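Local coordinates for protein N5-Carboxyaminoimidazole ribonucleotide synthetase (Staphylococcus aureus subsp. aureus, PDB 3ORQ) that catalyses the ATP-dependent conversion of 5-aminoimidazole ribonucleotide and bicarbonate to N5-carboxyaminoimidazole ribonucleotide, a step of purine biosynthesis, at residues P147-R153 and E182-Y188; T123-P127 and Q265-N269. Residues are numbered along the deposited sequence.

Interaction 1 (P147-R153 and E182-Y188); sequences PFIVKTR and ECVAEKY. With ADP (adenosine-5'-diphosphate), chain D.
Strands 148-152 and 183-187 run antiparallel, their short axes 4.6 Å apart at 154°, as the central pair of the four-stranded sheet that covers the nucleotide in this ATP-grasp domain. Ile149 pairs with Glu186 (Ile149 N to Glu186 O 3.0 Å, Glu186 N to Ile149 O 3.2 Å) and Lys151 with Val184 (Lys151 N to Val184 O and Val184 N to Lys151 O, each 2.8 Å); Val150-Ala185 is a non-hydrogen-bonded pair between them. Pro147 follows a cis peptide bond, and its O accepts a weak bond from Tyr188 N (3.3 Å). Arg153 N reaches Glu182 O (3.2 Å), and Arg153 NH1 forms a salt bridge with Glu182 OE2 (2.9 Å).

On the face of Val150 and Ala185 the packing is apolar: Val150 (t) sets CG1 3.6 Å from Cys183 CB, and Phe148 (p) brings CD2 to 3.9 Å from Ala185 CB. The other carries Ile149, Lys151, Val184 and Glu186. Lys151, m at chi1 and then fully extended, forms a salt bridge from NZ to OE1 (2.7 Å) of Glu186 (p, t), which also pairs with Lys115. Lys151 NZ also donates to ADP N7 (3.2 Å) and O1A (2.9 Å). ADP N6 donates to Glu186 OE2 and Lys187 O, both at 2.8 Å, while Tyr188 (t) lays a ring face against ADP C2. An amino group that donates twice and an N7 that accepts together match adenine, while the lysine also meets the alpha-phosphate's charge.

Interaction 2 (T123-P127 and Q265-N269); sequences TKVVP and QLYVN. With ADP (adenosine-5'-diphosphate), chain D.
At the ADP pocket of the ATP-grasp domain, strand 266-272 carries Asn269 midway along its length, whose ND2 donates to ADP O2A (3.1 Å), and the loop 123-127 crosses this strand just before that residue. The two end-to-end directions lie 101° apart, so the segments meet over a short region, with Lys124 and Tyr267 nearest in register (CA to CA 4.9 Å). One backbone hydrogen bond joins them, from Val268 N to Lys124 O (2.8 Å), and the same carbonyl oxygen lies 3.1 Å from Tyr267 CA in a CA-H...O contact. Lys124 (t, p, t, t) folds along the tyrosine: its CE is 3.6 Å from Tyr267 CE2, and its CG is 3.1 Å from Leu266 O. Tyr267 (m) turns its ring edge to Val125 O, which is 3.7 Å from CD2, and its OH accepts a weak bond from Gln265 NE2 (3.4 Å). Val268 (t) points toward the loop, bringing CG2 to 3.8 Å from Thr123 CB. Helix 111-120 reaches this valine through Leu118 and helix 234-245 through Gln240, which also accepts a hydrogen bond from Lys124 N; strand 252-261 flanks the other segment, pairing Phe259 with Tyr267 and Glu257 with Asn269.

Overall arrangement
From the N terminus, the chain leaves helix 111-120, passes through 123-127 and enters strand 128-131, an edge of the four-stranded sheet. Interaction 1 then closes a loop between 147-153 and 182-188 that includes strand 162-165 and helix 171-178. Much later, 265-269 returns to 123-127, so interaction 1 is nested within the larger loop closed by interaction 2. Their centres are 14 Å apart, yet they touch: Lys187 N lies 3.2 Å from Pro127 O, a probable hydrogen bond, and Val126 packs on Glu186. Interaction 2 thereby links the small sheet's approach to the eight-stranded sheet, and ADP contacts both, interaction 1 meeting the adenine and the alpha-phosphate, and interaction 2 a second alpha-phosphate oxygen through Asn269.

Interaction 1 (P147-R153 and E182-Y188)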
# COMPACT_ATOMS: atom_id res chain seq x y z
N PRO A 147 -8.85 -34.33 28.14
CA PRO A 147 -7.61 -34.09 27.40
C PRO A 147 -6.87 -32.84 27.88
O PRO A 147 -7.45 -32.03 28.60
CB PRO A 147 -8.09 -33.88 25.95
CG PRO A 147 -9.62 -33.91 26.00
CD PRO A 147 -10.02 -33.80 27.43
N PHE A 148 -5.59 -32.74 27.51
CA PHE A 148 -4.76 -31.56 27.76
C PHE A 148 -3.57 -31.50 26.79
O PHE A 148 -3.20 -32.50 26.17
CB PHE A 148 -4.29 -31.47 29.22
CG PHE A 148 -3.22 -32.46 29.59
CD1 PHE A 148 -3.55 -33.77 29.93
CD2 PHE A 148 -1.88 -32.07 29.62
CE1 PHE A 148 -2.56 -34.69 30.27
CE2 PHE A 148 -0.88 -32.98 29.97
CZ PHE A 148 -1.23 -34.30 30.30
N ILE A 149 -2.96 -30.32 26.68
CA ILE A 149 -1.91 -30.13 25.69
C ILE A 149 -0.66 -29.50 26.30
O ILE A 149 -0.76 -28.54 27.05
CB ILE A 149 -2.43 -29.32 24.46
CG1 ILE A 149 -1.31 -29.03 23.47
CG2 ILE A 149 -3.11 -28.06 24.92
CD1 ILE A 149 -1.82 -28.86 22.04
N VAL A 150 0.49 -30.06 25.98
CA VAL A 150 1.80 -29.56 26.43
C VAL A 150 2.48 -28.69 25.35
O VAL A 150 2.61 -29.12 24.21
CB VAL A 150 2.72 -30.72 26.83
CG1 VAL A 150 3.97 -30.22 27.47
CG2 VAL A 150 1.98 -31.65 27.79
N LYS A 151 2.87 -27.46 25.70
CA LYS A 151 3.57 -26.54 24.79
C LYS A 151 4.93 -26.14 25.35
O LYS A 151 5.05 -25.91 26.55
CB LYS A 151 2.75 -25.26 24.52
CG LYS A 151 1.30 -25.49 24.12
CD LYS A 151 0.48 -24.18 24.09
CE LYS A 151 -0.95 -24.46 23.69
NZ LYS A 151 -1.80 -23.21 23.72
N THR A 152 5.94 -26.06 24.48
CA THR A 152 7.22 -25.46 24.87
C THR A 152 6.94 -24.02 25.26
O THR A 152 6.04 -23.37 24.69
CB THR A 152 8.36 -25.56 23.78
OG1 THR A 152 8.22 -24.55 22.77
CG2 THR A 152 8.37 -26.91 23.11
N ARG A 153 7.67 -23.51 26.23
CA ARG A 153 7.39 -22.17 26.68
C ARG A 153 8.22 -21.08 25.99
O ARG A 153 7.93 -19.88 26.16
CB ARG A 153 7.41 -22.06 28.20
CG ARG A 153 8.67 -22.46 28.86
CD ARG A 153 8.43 -22.61 30.36
NE ARG A 153 8.57 -21.32 31.03
CZ ARG A 153 9.13 -21.17 32.23
NH1 ARG A 153 9.58 -22.24 32.88
NH2 ARG A 153 9.24 -19.96 32.77
N GLU A 182 11.63 -26.83 28.90
CA GLU A 182 10.65 -26.48 29.93
C GLU A 182 9.33 -26.18 29.25
O GLU A 182 9.28 -25.45 28.25
CB GLU A 182 11.11 -25.26 30.75
CG GLU A 182 12.39 -25.46 31.56
CD GLU A 182 12.67 -24.31 32.55
OE1 GLU A 182 13.29 -24.58 33.61
OE2 GLU A 182 12.27 -23.15 32.27
N CYS A 183 8.25 -26.74 29.78
CA CYS A 183 6.95 -26.64 29.11
C CYS A 183 5.82 -26.11 29.98
O CYS A 183 5.99 -25.89 31.19
CB CYS A 183 6.56 -28.00 28.56
SG CYS A 183 7.46 -28.45 27.09
N VAL A 184 4.67 -25.87 29.35
CA VAL A 184 3.44 -25.58 30.06
C VAL A 184 2.36 -26.55 29.59
O VAL A 184 2.33 -26.91 28.41
CB VAL A 184 2.88 -24.18 29.79
CG1 VAL A 184 1.87 -23.84 30.87
CG2 VAL A 184 3.97 -23.12 29.78
N ALA A 185 1.48 -26.95 30.50
CA ALA A 185 0.27 -27.69 30.12
C ALA A 185 -1.02 -26.89 30.42
O ALA A 185 -1.06 -26.07 31.33
CB ALA A 185 0.25 -29.06 30.78
N GLU A 186 -2.05 -27.12 29.61
CA GLU A 186 -3.32 -26.39 29.72
C GLU A 186 -4.44 -27.30 29.20
O GLU A 186 -4.20 -28.16 28.35
CB GLU A 186 -3.27 -25.07 28.93
CG GLU A 186 -2.89 -25.26 27.47
CD GLU A 186 -3.04 -24.03 26.61
OE1 GLU A 186 -2.00 -23.35 26.41
OE2 GLU A 186 -4.19 -23.74 26.12
N LYS A 187 -5.65 -27.11 29.70
CA LYS A 187 -6.79 -27.91 29.24
C LYS A 187 -6.98 -27.87 27.71
O LYS A 187 -6.99 -26.78 27.08
CB LYS A 187 -8.09 -27.43 29.92
CG LYS A 187 -8.37 -27.97 31.32
CD LYS A 187 -9.68 -27.39 31.88
CE LYS A 187 -10.09 -28.00 33.25
NZ LYS A 187 -10.69 -29.35 33.12
N TYR A 188 -7.16 -29.05 27.10
CA TYR A 188 -7.58 -29.08 25.69
C TYR A 188 -9.11 -28.92 25.62
O TYR A 188 -9.87 -29.80 26.07
CB TYR A 188 -7.11 -30.33 24.98
CG TYR A 188 -7.27 -30.27 23.47
CD1 TYR A 188 -6.35 -29.57 22.68
CD2 TYR A 188 -8.34 -30.93 22.84
CE1 TYR A 188 -6.49 -29.50 21.28
CE2 TYR A 188 -8.49 -30.88 21.45
CZ TYR A 188 -7.56 -30.16 20.67
OH TYR A 188 -7.70 -30.11 19.30
PB ADP D . 1.17 -20.94 18.30
O1B ADP D . 1.67 -19.92 19.29
O2B ADP D . 0.25 -20.49 17.20
O3B ADP D . 2.28 -21.82 17.81
PA ADP D . -1.09 -21.62 19.90
O1A ADP D . -0.88 -21.82 21.37
O2A ADP D . -1.61 -20.29 19.41
O3A ADP D . 0.28 -22.00 19.12
O5' ADP D . -2.06 -22.75 19.30
C5' ADP D . -2.21 -22.95 17.91
C4' ADP D . -3.56 -23.60 17.65
O4' ADP D . -3.67 -24.87 18.36
C3' ADP D . -4.74 -22.75 18.14
O3' ADP D . -5.20 -21.79 17.17
C2' ADP D . -5.80 -23.79 18.42
O2' ADP D . -6.58 -24.04 17.27
C1' ADP D . -5.02 -25.04 18.82
N9 ADP D . -5.01 -25.01 20.30
C8 ADP D . -4.03 -24.49 21.06
N7 ADP D . -4.33 -24.56 22.38
C5 ADP D . -5.54 -25.18 22.45
C6 ADP D . -6.44 -25.60 23.56
N6 ADP D . -6.07 -25.35 24.85
N1 ADP D . -7.61 -26.19 23.22
C2 ADP D . -7.96 -26.41 21.93
N3 ADP D . -7.20 -26.06 20.87
C4 ADP D . -5.99 -25.46 21.08

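Interaction 2 (T123-P127 and Q265-N269)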
# COMPACT_ATOMS: atom_id res chain seq x y z
N THR A 123 -8.16 -11.78 33.41
CA THR A 123 -8.77 -12.23 32.16
C THR A 123 -9.20 -13.71 32.26
O THR A 123 -8.77 -14.43 33.16
CB THR A 123 -7.83 -12.09 30.98
OG1 THR A 123 -6.83 -13.10 31.10
CG2 THR A 123 -7.15 -10.74 30.96
N LYS A 124 -10.02 -14.18 31.33
CA LYS A 124 -10.41 -15.59 31.33
C LYS A 124 -9.36 -16.44 30.58
O LYS A 124 -9.37 -16.52 29.35
CB LYS A 124 -11.83 -15.76 30.76
CG LYS A 124 -12.39 -17.22 30.73
CD LYS A 124 -12.83 -17.76 32.09
CE LYS A 124 -13.23 -19.23 31.98
NZ LYS A 124 -13.40 -19.96 33.28
N VAL A 125 -8.46 -17.06 31.33
CA VAL A 125 -7.42 -17.92 30.76
C VAL A 125 -7.82 -19.41 30.84
O VAL A 125 -8.57 -19.81 31.72
CB VAL A 125 -6.07 -17.71 31.52
CG1 VAL A 125 -5.02 -18.74 31.10
CG2 VAL A 125 -5.53 -16.34 31.25
N VAL A 126 -7.31 -20.21 29.92
CA VAL A 126 -7.46 -21.65 30.00
C VAL A 126 -6.63 -22.15 31.17
O VAL A 126 -5.46 -21.78 31.30
CB VAL A 126 -7.02 -22.35 28.70
CG1 VAL A 126 -5.61 -21.97 28.32
CG2 VAL A 126 -7.14 -23.86 28.82
N PRO A 127 -7.24 -22.98 32.05
CA PRO A 127 -6.53 -23.45 33.23
C PRO A 127 -5.20 -24.09 32.84
O PRO A 127 -5.14 -24.85 31.86
CB PRO A 127 -7.49 -24.48 33.84
CG PRO A 127 -8.87 -23.95 33.45
CD PRO A 127 -8.69 -23.29 32.10
N GLN A 265 -18.25 -19.86 25.51
CA GLN A 265 -17.37 -19.21 26.48
C GLN A 265 -16.04 -18.68 25.89
O GLN A 265 -15.33 -19.43 25.19
CB GLN A 265 -17.07 -20.17 27.61
CG GLN A 265 -16.44 -19.54 28.81
CD GLN A 265 -16.97 -20.16 30.08
OE1 GLN A 265 -18.10 -19.87 30.49
NE2 GLN A 265 -16.17 -21.03 30.70
N LEU A 266 -15.71 -17.43 26.23
CA LEU A 266 -14.52 -16.74 25.71
C LEU A 266 -13.33 -16.95 26.62
O LEU A 266 -13.43 -16.70 27.81
CB LEU A 266 -14.77 -15.23 25.55
CG LEU A 266 -13.76 -14.39 24.73
CD1 LEU A 266 -13.86 -14.72 23.25
CD2 LEU A 266 -13.88 -12.86 24.93
N TYR A 267 -12.22 -17.42 26.06
CA TYR A 267 -10.95 -17.39 26.77
C TYR A 267 -9.89 -16.63 25.95
O TYR A 267 -9.83 -16.75 24.71
CB TYR A 267 -10.38 -18.79 27.04
CG TYR A 267 -11.29 -19.85 27.68
CD1 TYR A 267 -12.40 -20.36 27.00
CD2 TYR A 267 -10.98 -20.39 28.93
CE1 TYR A 267 -13.17 -21.34 27.56
CE2 TYR A 267 -11.74 -21.37 29.47
CZ TYR A 267 -12.84 -21.84 28.79
OH TYR A 267 -13.63 -22.82 29.35
N VAL A 268 -9.03 -15.89 26.64
CA VAL A 268 -7.82 -15.37 26.03
C VAL A 268 -6.84 -16.52 25.85
O VAL A 268 -6.53 -17.21 26.83
CB VAL A 268 -7.19 -14.31 26.93
CG1 VAL A 268 -6.09 -13.58 26.21
CG2 VAL A 268 -8.24 -13.34 27.40
N ASN A 269 -6.37 -16.73 24.62
CA ASN A 269 -5.30 -17.67 24.34
C ASN A 269 -3.89 -17.10 24.49
O ASN A 269 -3.11 -17.55 25.32
CB ASN A 269 -5.45 -18.27 22.93
CG ASN A 269 -4.24 -19.18 22.53
OD1 ASN A 269 -3.61 -19.82 23.38
ND2 ASN A 269 -3.91 -19.19 21.23
PB ADP D . 1.17 -20.94 18.30
O1B ADP D . 1.67 -19.92 19.29
O2B ADP D . 0.25 -20.49 17.20
O3B ADP D . 2.28 -21.82 17.81
PA ADP D . -1.09 -21.62 19.90
O1A ADP D . -0.88 -21.82 21.37
O2A ADP D . -1.61 -20.29 19.41
O3A ADP D . 0.28 -22.00 19.12
O5' ADP D . -2.06 -22.75 19.30
C5' ADP D . -2.21 -22.95 17.91
C4' ADP D . -3.56 -23.60 17.65
O4' ADP D . -3.67 -24.87 18.36
C3' ADP D . -4.74 -22.75 18.14
O3' ADP D . -5.20 -21.79 17.17
C2' ADP D . -5.80 -23.79 18.42
O2' ADP D . -6.58 -24.04 17.27
C1' ADP D . -5.02 -25.04 18.82
N9 ADP D . -5.01 -25.01 20.30
C8 ADP D . -4.03 -24.49 21.06
N7 ADP D . -4.33 -24.56 22.38
C5 ADP D . -5.54 -25.18 22.45
C6 ADP D . -6.44 -25.60 23.56
N6 ADP D . -6.07 -25.35 24.85
N1 ADP D . -7.61 -26.19 23.22
C2 ADP D . -7.96 -26.41 21.93
N3 ADP D . -7.20 -26.06 20.87
C4 ADP D . -5.99 -25.46 21.08